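Local coordinates for putative lipoprotein YerB (Bacillus subtilis, PDB 2PSB) that is of unknown function but is a putative membrane lipoprotein that interacts with the DNA helicase PcrA, at residues Ala34-Asn39 against Ser98-His103; Ile56-Glu61 against Ile295-Asp300; Ile64-Ala69 against Ser84-Phe89; His103-Gly108 against Tyr120-Asp125; Leu130-Asp135 against Tyr144-Tyr149. All coordinates share one frame; numbering follows the deposited sequence.

Interaction 1: Ala34-Asn39 against Ser98-His103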
# COMPACT_ATOMS: atom_id res chain seq x y z
N ALA A 34 1.71 8.03 4.15
CA ALA A 34 1.14 6.68 4.06
C ALA A 34 -0.32 6.69 4.52
O ALA A 34 -0.60 6.90 5.69
CB ALA A 34 1.95 5.70 4.92
N VAL A 35 -1.23 6.43 3.59
CA VAL A 35 -2.65 6.43 3.91
C VAL A 35 -3.28 5.03 3.92
O VAL A 35 -3.09 4.24 2.99
CB VAL A 35 -3.45 7.29 2.90
CG1 VAL A 35 -4.87 7.47 3.37
CG2 VAL A 35 -2.77 8.63 2.67
N VAL A 36 -4.02 4.73 4.98
CA VAL A 36 -4.71 3.45 5.06
C VAL A 36 -5.97 3.61 4.21
O VAL A 36 -6.84 4.40 4.53
CB VAL A 36 -5.14 3.11 6.47
CG1 VAL A 36 -6.11 1.93 6.44
CG2 VAL A 36 -3.92 2.77 7.30
N VAL A 37 -6.05 2.85 3.12
CA VAL A 37 -7.18 2.96 2.22
C VAL A 37 -8.12 1.74 2.20
O VAL A 37 -7.70 0.59 2.01
CB VAL A 37 -6.70 3.27 0.78
CG1 VAL A 37 -7.88 3.34 -0.18
CG2 VAL A 37 -5.93 4.58 0.77
N ASN A 38 -9.40 2.05 2.40
CA ASN A 38 -10.51 1.11 2.42
C ASN A 38 -10.53 0.26 1.14
O ASN A 38 -10.53 0.81 0.03
CB ASN A 38 -11.81 1.92 2.54
CG ASN A 38 -13.00 1.12 3.05
OD1 ASN A 38 -14.01 1.71 3.45
ND2 ASN A 38 -12.90 -0.20 3.05
N ASN A 39 -10.55 -1.06 1.26
CA ASN A 39 -10.63 -1.89 0.06
C ASN A 39 -11.86 -2.80 0.13
O ASN A 39 -11.91 -3.86 -0.51
CB ASN A 39 -9.37 -2.71 -0.16
CG ASN A 39 -9.40 -3.46 -1.48
OD1 ASN A 39 -9.75 -2.90 -2.52
ND2 ASN A 39 -9.03 -4.73 -1.45
N SER A 98 6.90 7.66 7.40
CA SER A 98 5.84 8.45 6.80
C SER A 98 4.80 8.94 7.78
O SER A 98 4.59 8.36 8.85
CB SER A 98 5.12 7.64 5.71
OG SER A 98 5.68 6.35 5.54
N ILE A 99 4.16 10.04 7.40
CA ILE A 99 3.07 10.60 8.18
C ILE A 99 1.97 9.56 7.95
O ILE A 99 1.59 9.29 6.80
CB ILE A 99 2.65 11.97 7.62
CG1 ILE A 99 3.70 13.01 7.97
CG2 ILE A 99 1.26 12.35 8.14
CD1 ILE A 99 3.59 14.31 7.19
N PHE A 100 1.49 8.97 9.04
CA PHE A 100 0.48 7.93 9.01
C PHE A 100 -0.94 8.46 9.07
O PHE A 100 -1.39 8.97 10.10
CB PHE A 100 0.73 6.98 10.18
CG PHE A 100 -0.04 5.69 10.09
CD1 PHE A 100 0.23 4.77 9.08
CD2 PHE A 100 -1.00 5.38 11.05
CE1 PHE A 100 -0.44 3.55 9.01
CE2 PHE A 100 -1.68 4.15 10.99
CZ PHE A 100 -1.40 3.23 9.97
N VAL A 101 -1.67 8.33 7.96
CA VAL A 101 -3.03 8.80 7.90
C VAL A 101 -3.99 7.61 7.95
O VAL A 101 -3.77 6.61 7.26
CB VAL A 101 -3.27 9.62 6.63
CG1 VAL A 101 -4.68 10.22 6.64
CG2 VAL A 101 -2.23 10.71 6.53
N HIS A 102 -5.02 7.73 8.78
CA HIS A 102 -5.99 6.65 8.93
C HIS A 102 -7.31 7.14 9.50
O HIS A 102 -7.58 8.34 9.54
CB HIS A 102 -5.43 5.56 9.85
CG HIS A 102 -5.14 6.04 11.23
ND1 HIS A 102 -4.25 7.06 11.49
CD2 HIS A 102 -5.64 5.66 12.43
CE1 HIS A 102 -4.20 7.28 12.80
NE2 HIS A 102 -5.04 6.44 13.39
N HIS A 103 -8.14 6.20 9.94
CA HIS A 103 -9.42 6.54 10.52
C HIS A 103 -9.93 5.37 11.34
O HIS A 103 -10.54 4.43 10.82
CB HIS A 103 -10.42 6.88 9.41
CG HIS A 103 -11.61 7.67 9.90
ND1 HIS A 103 -12.47 8.31 9.05
CD2 HIS A 103 -12.05 7.93 11.16
CE1 HIS A 103 -13.39 8.94 9.76
NE2 HIS A 103 -13.15 8.73 11.04
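Ala34 and Val101 are joined by a nearly straight hydrogen bond, Val101 N to Ala34 O at 2.9 Å with an N-H...O angle of 173°. Ala34 N also donates, to Ile99 O at 2.9 Å, and Val36 N reaches Val101 O at 3.0 Å. Ala34 and Val36 thus reach across to both sides of Val101, the ladder of two parallel strands. Val35 CA adds a weaker C-H...O contact to Val101 O.

Outside the backbone the packing is mostly apolar, and beta-branched valines suit it because they favour extended backbone. Val35 and Val101 run alongside each other on the same face, with Val35 CG2 4.1 Å from Val101 CB. On the face that carries Ala34 and Phe100, the small Ala34 CB sits 3.8 Å from Ser98 CB. Phe100 has CG anti to its backbone N (chi1 -167°), and its ring slants against the valine branch, with CZ 3.7 Å from Val36 CG2. Ser98 OG is hydrogen-bonded to Ser93 O.

Both strands have further neighbours: strand 65-71 runs antiparallel beside strand 33-37, strand 120-122 flanks strand 99-102, and helix 87-94 covers the Phe100 ring.

Interaction 2: Ile56-Glu61 against Ile295-Asp300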
# COMPACT_ATOMS: atom_id res chain seq x y z
N ILE A 56 0.36 -1.26 -0.60
CA ILE A 56 0.44 -2.57 0.04
C ILE A 56 -0.94 -3.07 0.44
O ILE A 56 -1.69 -2.39 1.13
CB ILE A 56 1.37 -2.54 1.27
CG1 ILE A 56 2.75 -2.01 0.85
CG2 ILE A 56 1.54 -3.96 1.85
CD1 ILE A 56 3.14 -0.70 1.46
N GLU A 57 -1.28 -4.27 -0.03
CA GLU A 57 -2.56 -4.88 0.27
C GLU A 57 -2.34 -6.03 1.24
O GLU A 57 -1.40 -6.81 1.09
CB GLU A 57 -3.22 -5.37 -1.03
CG GLU A 57 -4.54 -6.11 -0.85
CD GLU A 57 -5.17 -6.50 -2.19
OE1 GLU A 57 -6.38 -6.81 -2.20
OE2 GLU A 57 -4.47 -6.51 -3.23
N ALA A 58 -3.21 -6.13 2.23
CA ALA A 58 -3.12 -7.20 3.22
C ALA A 58 -4.48 -7.40 3.86
O ALA A 58 -5.34 -6.51 3.82
CB ALA A 58 -2.06 -6.87 4.30
N LEU A 59 -4.68 -8.59 4.44
CA LEU A 59 -5.95 -8.90 5.09
C LEU A 59 -6.11 -8.01 6.29
O LEU A 59 -5.17 -7.77 7.03
CB LEU A 59 -6.00 -10.37 5.54
CG LEU A 59 -6.22 -11.43 4.45
CD1 LEU A 59 -6.06 -12.81 5.04
CD2 LEU A 59 -7.60 -11.27 3.86
N ALA A 60 -7.33 -7.50 6.48
CA ALA A 60 -7.64 -6.65 7.61
C ALA A 60 -8.88 -7.19 8.32
O ALA A 60 -8.78 -7.97 9.27
CB ALA A 60 -7.88 -5.22 7.13
N GLU A 61 -10.05 -6.78 7.84
CA GLU A 61 -11.34 -7.20 8.41
C GLU A 61 -11.84 -8.51 7.78
O GLU A 61 -12.22 -8.54 6.61
CB GLU A 61 -12.36 -6.08 8.17
CG GLU A 61 -13.66 -6.17 8.98
CD GLU A 61 -13.51 -5.73 10.43
OE1 GLU A 61 -14.54 -5.42 11.06
OE2 GLU A 61 -12.37 -5.70 10.94
N ILE A 295 2.50 -4.29 -3.62
CA ILE A 295 2.88 -5.41 -2.76
C ILE A 295 1.64 -6.09 -2.21
O ILE A 295 0.76 -5.45 -1.63
CB ILE A 295 3.76 -4.94 -1.57
CG1 ILE A 295 5.01 -4.22 -2.10
CG2 ILE A 295 4.16 -6.14 -0.70
CD1 ILE A 295 6.03 -3.91 -1.07
N ASN A 296 1.58 -7.40 -2.42
CA ASN A 296 0.47 -8.21 -1.92
C ASN A 296 0.94 -9.16 -0.85
O ASN A 296 1.70 -10.09 -1.13
CB ASN A 296 -0.14 -9.03 -3.05
CG ASN A 296 -1.25 -8.31 -3.73
OD1 ASN A 296 -2.38 -8.30 -3.23
ND2 ASN A 296 -0.96 -7.70 -4.85
N ILE A 297 0.51 -8.93 0.38
CA ILE A 297 0.90 -9.82 1.45
C ILE A 297 -0.16 -10.93 1.55
O ILE A 297 -1.36 -10.67 1.59
CB ILE A 297 1.02 -9.05 2.77
CG1 ILE A 297 2.28 -8.17 2.72
CG2 ILE A 297 1.08 -10.03 3.96
CD1 ILE A 297 2.29 -7.03 3.73
N VAL A 298 0.32 -12.17 1.57
CA VAL A 298 -0.56 -13.33 1.65
C VAL A 298 -0.10 -14.28 2.75
O VAL A 298 1.09 -14.36 3.04
CB VAL A 298 -0.58 -14.13 0.31
CG1 VAL A 298 -0.88 -13.19 -0.84
CG2 VAL A 298 0.76 -14.82 0.10
N PRO A 299 -1.04 -15.00 3.39
CA PRO A 299 -0.64 -15.95 4.44
C PRO A 299 -0.16 -17.28 3.85
O PRO A 299 0.37 -18.12 4.57
CB PRO A 299 -1.90 -16.08 5.28
CG PRO A 299 -3.00 -15.84 4.29
CD PRO A 299 -2.47 -14.70 3.46
N ASP A 300 -0.32 -17.46 2.54
CA ASP A 300 0.10 -18.68 1.87
C ASP A 300 0.43 -18.40 0.41
O ASP A 300 -0.44 -18.07 -0.39
CB ASP A 300 -0.99 -19.75 1.95
CG ASP A 300 -0.56 -21.08 1.33
OD1 ASP A 300 -1.38 -22.02 1.34
OD2 ASP A 300 0.57 -21.19 0.83
O HOH W 1 -2.62 -10.55 4.44
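Glu57 and Asn296 are neighbours on one face where strands 56-59 and 295-298 run parallel. Glu57 CB starts 4.0 Å from Ile295 O. CG stands anti to the backbone N (chi1 177°), and the chain stays extended through CD, which carries the carboxylate out from the backbone. Val197 and Tyr199 of strand 196-202 and the loop residue Tyr188 touch this side chain. At the tip the two oxygens divide their work: OE1 is hydrogen-bonded to Thr65 OG1, and OE2 forms a salt bridge with Arg210 NH2.

The backbone beneath is regular. Glu57 N donates to Ile295 O at 2.8 Å, and Ile297 N to Glu57 O at 2.9 Å. One step further on, a water accepts from Leu59 N at 2.8 Å and donates to Ile297 O at 3.1 Å, bridging the strands where they begin to part.

The face opposite Glu57 is apolar. Ile56 CG1 packs 3.9 Å from Ile295 CB, Ile56 CG2 meets Ile297 CD1 at 3.7 Å, and the short Ala58 CB fits beside Ile297 CB at 4.1 Å.

This chemistry makes the strand pair two-sided, with branched hydrocarbon on one face and a buried carboxylate on the other, whose charge is probably balanced largely by Arg210.

Interaction 3: Ile64-Ala69 against Ser84-Phe89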
# COMPACT_ATOMS: atom_id res chain seq x y z
N ILE A 64 -11.64 -9.49 4.07
CA ILE A 64 -11.50 -8.27 3.29
C ILE A 64 -10.09 -7.72 3.47
O ILE A 64 -9.54 -7.73 4.58
CB ILE A 64 -12.53 -7.20 3.72
CG1 ILE A 64 -13.95 -7.67 3.35
CG2 ILE A 64 -12.22 -5.85 3.05
CD1 ILE A 64 -14.26 -7.64 1.85
N THR A 65 -9.50 -7.26 2.36
CA THR A 65 -8.15 -6.70 2.40
C THR A 65 -8.22 -5.19 2.48
O THR A 65 -9.25 -4.58 2.21
CB THR A 65 -7.34 -7.07 1.16
OG1 THR A 65 -8.03 -6.60 0.00
CG2 THR A 65 -7.13 -8.56 1.06
N ARG A 66 -7.09 -4.59 2.83
CA ARG A 66 -7.01 -3.15 2.96
C ARG A 66 -5.66 -2.70 2.44
O ARG A 66 -4.68 -3.45 2.50
CB ARG A 66 -7.19 -2.75 4.43
CG ARG A 66 -7.15 -1.26 4.70
CD ARG A 66 -8.28 -0.88 5.63
NE ARG A 66 -8.24 -1.66 6.85
CZ ARG A 66 -9.31 -1.97 7.58
NH1 ARG A 66 -9.17 -2.68 8.69
NH2 ARG A 66 -10.52 -1.58 7.20
N PHE A 67 -5.60 -1.46 1.96
CA PHE A 67 -4.38 -0.90 1.39
C PHE A 67 -3.67 0.13 2.27
O PHE A 67 -4.27 0.78 3.13
CB PHE A 67 -4.70 -0.15 0.09
CG PHE A 67 -5.44 -0.96 -0.94
CD1 PHE A 67 -6.23 -0.32 -1.89
CD2 PHE A 67 -5.35 -2.34 -0.97
CE1 PHE A 67 -6.93 -1.04 -2.85
CE2 PHE A 67 -6.04 -3.08 -1.93
CZ PHE A 67 -6.84 -2.43 -2.87
N LEU A 68 -2.37 0.26 2.02
CA LEU A 68 -1.54 1.28 2.64
C LEU A 68 -0.95 1.87 1.36
O LEU A 68 -0.18 1.20 0.67
CB LEU A 68 -0.42 0.72 3.51
CG LEU A 68 0.43 1.85 4.12
CD1 LEU A 68 -0.42 2.67 5.13
CD2 LEU A 68 1.66 1.28 4.80
N ALA A 69 -1.37 3.08 1.01
CA ALA A 69 -0.88 3.76 -0.18
C ALA A 69 0.15 4.79 0.25
O ALA A 69 -0.17 5.76 0.95
CB ALA A 69 -2.02 4.42 -0.93
N SER A 84 -9.59 2.07 9.03
CA SER A 84 -8.91 1.75 10.28
C SER A 84 -7.47 1.30 10.14
O SER A 84 -7.10 0.64 9.18
CB SER A 84 -9.69 0.68 11.03
OG SER A 84 -10.92 1.20 11.47
N ALA A 85 -6.66 1.63 11.14
CA ALA A 85 -5.25 1.26 11.15
C ALA A 85 -5.03 -0.07 11.85
O ALA A 85 -5.76 -0.43 12.77
CB ALA A 85 -4.44 2.35 11.84
N ARG A 86 -4.01 -0.80 11.39
CA ARG A 86 -3.65 -2.10 11.95
C ARG A 86 -2.17 -2.04 12.26
O ARG A 86 -1.44 -1.28 11.63
CB ARG A 86 -3.96 -3.22 10.95
CG ARG A 86 -5.44 -3.48 10.76
CD ARG A 86 -6.07 -3.97 12.05
NE ARG A 86 -7.36 -3.34 12.31
CZ ARG A 86 -8.48 -3.61 11.64
NH1 ARG A 86 -8.47 -4.50 10.66
NH2 ARG A 86 -9.60 -2.97 11.94
N GLU A 87 -1.72 -2.84 13.22
CA GLU A 87 -0.31 -2.85 13.59
C GLU A 87 0.61 -3.00 12.40
O GLU A 87 1.49 -2.17 12.20
CB GLU A 87 -0.02 -3.97 14.60
CG GLU A 87 -0.43 -3.64 16.02
CD GLU A 87 -1.65 -4.41 16.47
OE1 GLU A 87 -2.66 -4.43 15.72
OE2 GLU A 87 -1.61 -4.97 17.59
N TYR A 88 0.41 -4.05 11.60
CA TYR A 88 1.26 -4.27 10.44
C TYR A 88 1.32 -3.06 9.51
O TYR A 88 2.33 -2.85 8.84
CB TYR A 88 0.85 -5.53 9.66
CG TYR A 88 -0.63 -5.84 9.61
CD1 TYR A 88 -1.25 -6.57 10.63
CD2 TYR A 88 -1.41 -5.43 8.53
CE1 TYR A 88 -2.60 -6.90 10.57
CE2 TYR A 88 -2.76 -5.76 8.46
CZ TYR A 88 -3.35 -6.49 9.49
OH TYR A 88 -4.68 -6.84 9.43
N PHE A 89 0.27 -2.25 9.46
CA PHE A 89 0.30 -1.06 8.61
C PHE A 89 1.17 0.04 9.23
O PHE A 89 1.87 0.77 8.53
CB PHE A 89 -1.12 -0.53 8.36
CG PHE A 89 -1.90 -1.35 7.37
CD1 PHE A 89 -1.36 -1.62 6.11
CD2 PHE A 89 -3.16 -1.86 7.68
CE1 PHE A 89 -2.07 -2.39 5.17
CE2 PHE A 89 -3.88 -2.62 6.76
CZ PHE A 89 -3.33 -2.88 5.50
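Arg66 sets one face of its guanidinium over Ser84 O, with Arg66 NE 3.5 Å from Ser84 O at an angle too poor for a hydrogen bond. The contact is a strand-to-helix packing: strand 65-71 lies against the first turn of helix 87-94, with Arg86 at the N-cap position. Arg66 CG is anti to the backbone N (chi1 -179°), and the chain bends beyond it, a shape that a long, flexible arginine can adopt. Its NH1 lies 2.8 Å from Arg86 NH1, a close approach of like charges and two donors, so the exact placement of these ends is doubtful.

The aliphatic part of Arg66 passes Phe89 at about a right angle, with CG 4.1 Å from Phe89 CE2. An alanine here would probably open a gap beside Phe89 CE2 and strip Ser84 O of the positive group above it.

Phe89 is the flat apolar wedge between helix and strand: its CZ meets Arg66 O at the ring edge, 3.3 Å away, and its CD1 lies 3.6 Å from Leu68 CB.

Interaction 4: His103-Gly108 against Tyr120-Asp125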
# COMPACT_ATOMS: atom_id res chain seq x y z
N HIS A 103 -8.14 6.20 9.94
CA HIS A 103 -9.42 6.54 10.52
C HIS A 103 -9.93 5.37 11.34
O HIS A 103 -10.54 4.43 10.82
CB HIS A 103 -10.42 6.88 9.41
CG HIS A 103 -11.61 7.67 9.90
ND1 HIS A 103 -12.47 8.31 9.05
CD2 HIS A 103 -12.05 7.93 11.16
CE1 HIS A 103 -13.39 8.94 9.76
NE2 HIS A 103 -13.15 8.73 11.04
N GLY A 104 -9.67 5.45 12.65
CA GLY A 104 -10.05 4.39 13.55
C GLY A 104 -8.84 3.50 13.69
O GLY A 104 -7.82 3.74 13.05
N TRP A 105 -8.95 2.47 14.52
CA TRP A 105 -7.84 1.56 14.74
C TRP A 105 -8.20 0.35 15.59
O TRP A 105 -9.26 0.30 16.22
CB TRP A 105 -6.67 2.30 15.40
CG TRP A 105 -7.05 3.22 16.53
CD1 TRP A 105 -8.13 3.09 17.37
CD2 TRP A 105 -6.34 4.38 16.98
NE1 TRP A 105 -8.13 4.11 18.30
CE2 TRP A 105 -7.05 4.92 18.08
CE3 TRP A 105 -5.17 5.03 16.54
CZ2 TRP A 105 -6.62 6.06 18.76
CZ3 TRP A 105 -4.75 6.18 17.22
CH2 TRP A 105 -5.48 6.68 18.31
N SER A 106 -7.31 -0.63 15.61
CA SER A 106 -7.51 -1.81 16.42
C SER A 106 -6.85 -1.49 17.76
O SER A 106 -6.07 -0.55 17.87
CB SER A 106 -6.84 -3.03 15.79
OG SER A 106 -5.44 -2.85 15.69
N PRO A 107 -7.17 -2.26 18.81
CA PRO A 107 -6.58 -2.01 20.13
C PRO A 107 -5.05 -1.90 20.06
O PRO A 107 -4.46 -0.93 20.55
CB PRO A 107 -7.04 -3.21 20.94
CG PRO A 107 -8.42 -3.43 20.39
CD PRO A 107 -8.20 -3.31 18.90
N GLY A 108 -4.43 -2.91 19.45
CA GLY A 108 -2.98 -2.92 19.32
C GLY A 108 -2.47 -1.65 18.67
O GLY A 108 -1.57 -1.00 19.18
N TYR A 120 0.92 10.56 13.39
CA TYR A 120 -0.32 10.16 12.75
C TYR A 120 -1.41 11.21 12.66
O TYR A 120 -1.34 12.28 13.28
CB TYR A 120 -0.90 8.91 13.42
CG TYR A 120 -1.29 9.08 14.88
CD1 TYR A 120 -0.32 9.13 15.88
CD2 TYR A 120 -2.64 9.12 15.26
CE1 TYR A 120 -0.69 9.22 17.23
CE2 TYR A 120 -3.01 9.20 16.60
CZ TYR A 120 -2.03 9.24 17.59
OH TYR A 120 -2.39 9.28 18.92
N MSE A 121 -2.42 10.89 11.86
CA MSE A 121 -3.58 11.73 11.65
C MSE A 121 -4.77 10.76 11.70
O MSE A 121 -4.93 9.92 10.81
CB MSE A 121 -3.51 12.40 10.28
CG MSE A 121 -4.61 13.40 10.03
SE MSE A 121 -4.67 13.91 8.20
CE MSE A 121 -2.97 14.82 8.17
N ASN A 122 -5.58 10.89 12.74
CA ASN A 122 -6.72 10.02 12.94
C ASN A 122 -8.01 10.70 12.50
O ASN A 122 -8.36 11.78 12.99
CB ASN A 122 -6.83 9.62 14.42
CG ASN A 122 -7.65 8.37 14.64
OD1 ASN A 122 -8.60 8.09 13.90
ND2 ASN A 122 -7.30 7.60 15.66
N GLY A 123 -8.71 10.05 11.58
CA GLY A 123 -9.96 10.59 11.09
C GLY A 123 -10.88 10.90 12.25
O GLY A 123 -11.74 11.76 12.16
N LEU A 124 -10.69 10.18 13.35
CA LEU A 124 -11.52 10.40 14.52
C LEU A 124 -11.42 11.85 15.01
O LEU A 124 -12.43 12.48 15.33
CB LEU A 124 -11.11 9.46 15.67
CG LEU A 124 -11.12 7.94 15.49
CD1 LEU A 124 -10.84 7.28 16.83
CD2 LEU A 124 -12.46 7.47 14.95
N ASP A 125 -10.20 12.38 15.03
CA ASP A 125 -9.96 13.74 15.51
C ASP A 125 -10.28 14.86 14.54
O ASP A 125 -10.43 16.01 14.96
CB ASP A 125 -8.51 13.89 15.95
CG ASP A 125 -8.09 12.80 16.89
OD1 ASP A 125 -8.88 12.48 17.81
OD2 ASP A 125 -6.98 12.27 16.72
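Asn122 OD1 accepts a hydrogen bond from Gly104 N at 3.1 Å, with an N-H...O angle of 168°. The bond joins the C-terminal ends of the two parallel strands of a beta-alpha-beta unit, in which strand 99-102 leads through helix 107-114 to strand 120-122. Asn122 is also at the N-cap position of helix 123-126; a capping bond from Leu124 N to its OD1 is less sure, because the place of that nitrogen is uncertain. Asparagine suits the site because its amide has a second end: CG is anti to the backbone N (chi1 -159°), and the turn of the amide about chi2 (-32°) sets ND2 over one face of the Trp105 indole, 3.3 Å from Trp105 CZ3, the amide plane steeply tilted to the ring.

His103 presents one ring face to Gly123. Gly123 CA stands 3.6 Å from the ring centroid in a CH-pi contact, and a side chain on that CA would run into His103 CG. Leu124 CD2 lies at the edge of the same ring, 3.8 Å from His103 CD2, while His103 ND1 is hydrogen-bonded to Ser143 OG. Gly104 has a positive phi, at which a CB would press on the preceding carbonyl oxygen.

Trp105 and Tyr120 both place CG between backbone N and carbonyl carbon, the crowded position. Their side chains cross at about a right angle, and Tyr120 CE2 meets the indole edge 3.5 Å from Trp105 CZ3.

Interaction 5: Leu130-Asp135 against Tyr144-Tyr149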
# COMPACT_ATOMS: atom_id res chain seq x y z
N LEU A 130 -10.66 18.41 8.53
CA LEU A 130 -9.62 17.96 7.62
C LEU A 130 -9.97 16.63 6.95
O LEU A 130 -9.34 16.23 5.97
CB LEU A 130 -8.29 17.89 8.38
CG LEU A 130 -7.96 19.22 9.07
CD1 LEU A 130 -6.56 19.16 9.65
CD2 LEU A 130 -8.05 20.38 8.08
N PHE A 131 -10.99 15.96 7.48
CA PHE A 131 -11.53 14.72 6.94
C PHE A 131 -12.99 15.06 6.58
O PHE A 131 -13.68 15.72 7.36
CB PHE A 131 -11.55 13.62 8.00
CG PHE A 131 -10.36 12.69 7.96
CD1 PHE A 131 -9.09 13.12 8.36
CD2 PHE A 131 -10.52 11.36 7.56
CE1 PHE A 131 -8.01 12.25 8.36
CE2 PHE A 131 -9.43 10.48 7.56
CZ PHE A 131 -8.18 10.93 7.96
N TRP A 132 -13.46 14.63 5.42
CA TRP A 132 -14.84 14.90 5.05
C TRP A 132 -15.61 13.63 4.71
O TRP A 132 -15.01 12.56 4.54
CB TRP A 132 -14.91 15.90 3.89
CG TRP A 132 -14.51 15.37 2.54
CD1 TRP A 132 -15.30 14.71 1.64
CD2 TRP A 132 -13.25 15.55 1.90
NE1 TRP A 132 -14.61 14.48 0.47
CE2 TRP A 132 -13.35 14.99 0.61
CE3 TRP A 132 -12.04 16.14 2.29
CZ2 TRP A 132 -12.28 15.00 -0.30
CZ3 TRP A 132 -10.99 16.15 1.40
CH2 TRP A 132 -11.11 15.58 0.12
N ARG A 133 -16.93 13.76 4.63
CA ARG A 133 -17.83 12.65 4.32
C ARG A 133 -18.44 12.80 2.93
O ARG A 133 -19.13 13.78 2.65
CB ARG A 133 -18.95 12.57 5.36
CG ARG A 133 -18.80 11.50 6.44
CD ARG A 133 -17.43 11.53 7.06
NE ARG A 133 -17.32 10.88 8.37
CZ ARG A 133 -17.47 9.58 8.60
NH1 ARG A 133 -17.75 8.73 7.62
NH2 ARG A 133 -17.28 9.12 9.83
N ALA A 134 -18.21 11.83 2.07
CA ALA A 134 -18.75 11.85 0.72
C ALA A 134 -20.26 11.57 0.75
O ALA A 134 -20.73 10.71 1.51
CB ALA A 134 -18.04 10.82 -0.14
N ASP A 135 -21.02 12.29 -0.07
CA ASP A 135 -22.48 12.13 -0.12
C ASP A 135 -22.97 11.09 -1.13
O ASP A 135 -24.16 10.78 -1.17
CB ASP A 135 -23.13 13.46 -0.44
CG ASP A 135 -22.90 13.89 -1.87
OD1 ASP A 135 -21.89 13.46 -2.46
OD2 ASP A 135 -23.72 14.66 -2.40
N TYR A 144 -13.07 10.66 3.43
CA TYR A 144 -11.91 11.11 2.66
C TYR A 144 -11.18 12.32 3.27
O TYR A 144 -11.68 12.99 4.16
CB TYR A 144 -12.32 11.54 1.26
CG TYR A 144 -12.98 10.49 0.41
CD1 TYR A 144 -14.32 10.15 0.60
CD2 TYR A 144 -12.25 9.81 -0.57
CE1 TYR A 144 -14.92 9.16 -0.17
CE2 TYR A 144 -12.83 8.82 -1.35
CZ TYR A 144 -14.17 8.49 -1.14
OH TYR A 144 -14.75 7.50 -1.89
N THR A 145 -9.99 12.57 2.73
CA THR A 145 -9.19 13.73 3.09
C THR A 145 -8.43 14.10 1.82
O THR A 145 -8.70 13.54 0.76
CB THR A 145 -8.18 13.48 4.22
OG1 THR A 145 -7.52 14.71 4.53
CG2 THR A 145 -7.14 12.45 3.81
N SER A 146 -7.48 15.03 1.93
CA SER A 146 -6.70 15.47 0.78
C SER A 146 -5.31 15.84 1.22
O SER A 146 -5.08 16.08 2.40
CB SER A 146 -7.37 16.70 0.13
OG SER A 146 -7.27 17.83 0.98
N TYR A 147 -4.36 15.88 0.29
CA TYR A 147 -3.00 16.24 0.66
C TYR A 147 -2.98 17.64 1.28
O TYR A 147 -2.24 17.91 2.21
CB TYR A 147 -2.05 16.20 -0.55
CG TYR A 147 -0.63 16.58 -0.19
CD1 TYR A 147 -0.01 16.01 0.92
CD2 TYR A 147 0.09 17.51 -0.95
CE1 TYR A 147 1.29 16.34 1.27
CE2 TYR A 147 1.41 17.85 -0.61
CZ TYR A 147 2.00 17.25 0.50
OH TYR A 147 3.30 17.53 0.87
N ASP A 148 -3.81 18.53 0.75
CA ASP A 148 -3.88 19.89 1.27
C ASP A 148 -4.35 19.86 2.73
O ASP A 148 -3.79 20.55 3.58
CB ASP A 148 -4.85 20.74 0.44
CG ASP A 148 -4.73 22.22 0.74
OD1 ASP A 148 -3.72 22.83 0.33
OD2 ASP A 148 -5.64 22.78 1.39
N TYR A 149 -5.36 19.05 3.03
CA TYR A 149 -5.86 18.96 4.40
C TYR A 149 -4.86 18.21 5.28
O TYR A 149 -4.74 18.49 6.48
CB TYR A 149 -7.22 18.25 4.44
CG TYR A 149 -8.36 19.09 3.91
CD1 TYR A 149 -8.15 20.42 3.53
CD2 TYR A 149 -9.64 18.57 3.81
CE1 TYR A 149 -9.20 21.22 3.08
CE2 TYR A 149 -10.70 19.36 3.37
CZ TYR A 149 -10.48 20.68 3.00
OH TYR A 149 -11.53 21.46 2.56
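Trp132 and Tyr144 form an antiparallel hydrogen-bonded pair: Trp132 N donates to Tyr144 O at 2.7 Å, and Tyr144 N to Trp132 O at 2.9 Å. Next to it, the Thr145 hydroxyl OG1 gives its proton to Leu130 O at 2.8 Å, extending the hairpin grip by a side chain.

The Trp132 indole folds back over the partner strand, its CG between backbone N and carbonyl carbon (chi1 73°), and forms an aromatic cluster with Tyr144 and Tyr149. Tyr144 CB sits over one face, 4.0 Å from the centroid of the five-membered ring, and Tyr149 CE2 approaches Trp132 CE3 at 3.7 Å. A broad, flat residue suits a place touching strand and helix together; an alanine here would probably leave a gap beside Tyr144 CB and take away one wall that holds the Tyr149 ring. On the other face of the hairpin, Thr145 CB stands 4.2 Å above the centre of the Phe131 ring, a CH-pi contact. Ala134 CB touches Tyr144 CE1 at 3.5 Å.

Further out, Ser146 caps helix 147-157, its OG accepting from Tyr149 N. Strand 78-79 pairs with strand 143-146 on the side away from 132-133, and its Thr78, a phosphorylation site unmodified here, touches Trp132; Leu130 packs on helix 147-157.

From the N terminus, strand 33-37 opens interaction 1, which closes at strand 99-102. Before that closure strand 54-59 opens interaction 2, whose partner, strand 293-298, comes near the end of the chain; the two loops therefore cross. Interaction 3 closes a short loop, strand 65-71 to the start of helix 87-94, that lies within both. Interactions 4 and 5 follow interaction 1 in series, each a local closure contained in the long span of interaction 2. His103 is shared by interactions 1 and 4, and Phe131 of interaction 5 packs against both. Interactions 1, 3, 4 and 5 tie up the N-terminal family region, and interaction 2 joins it to the late strands.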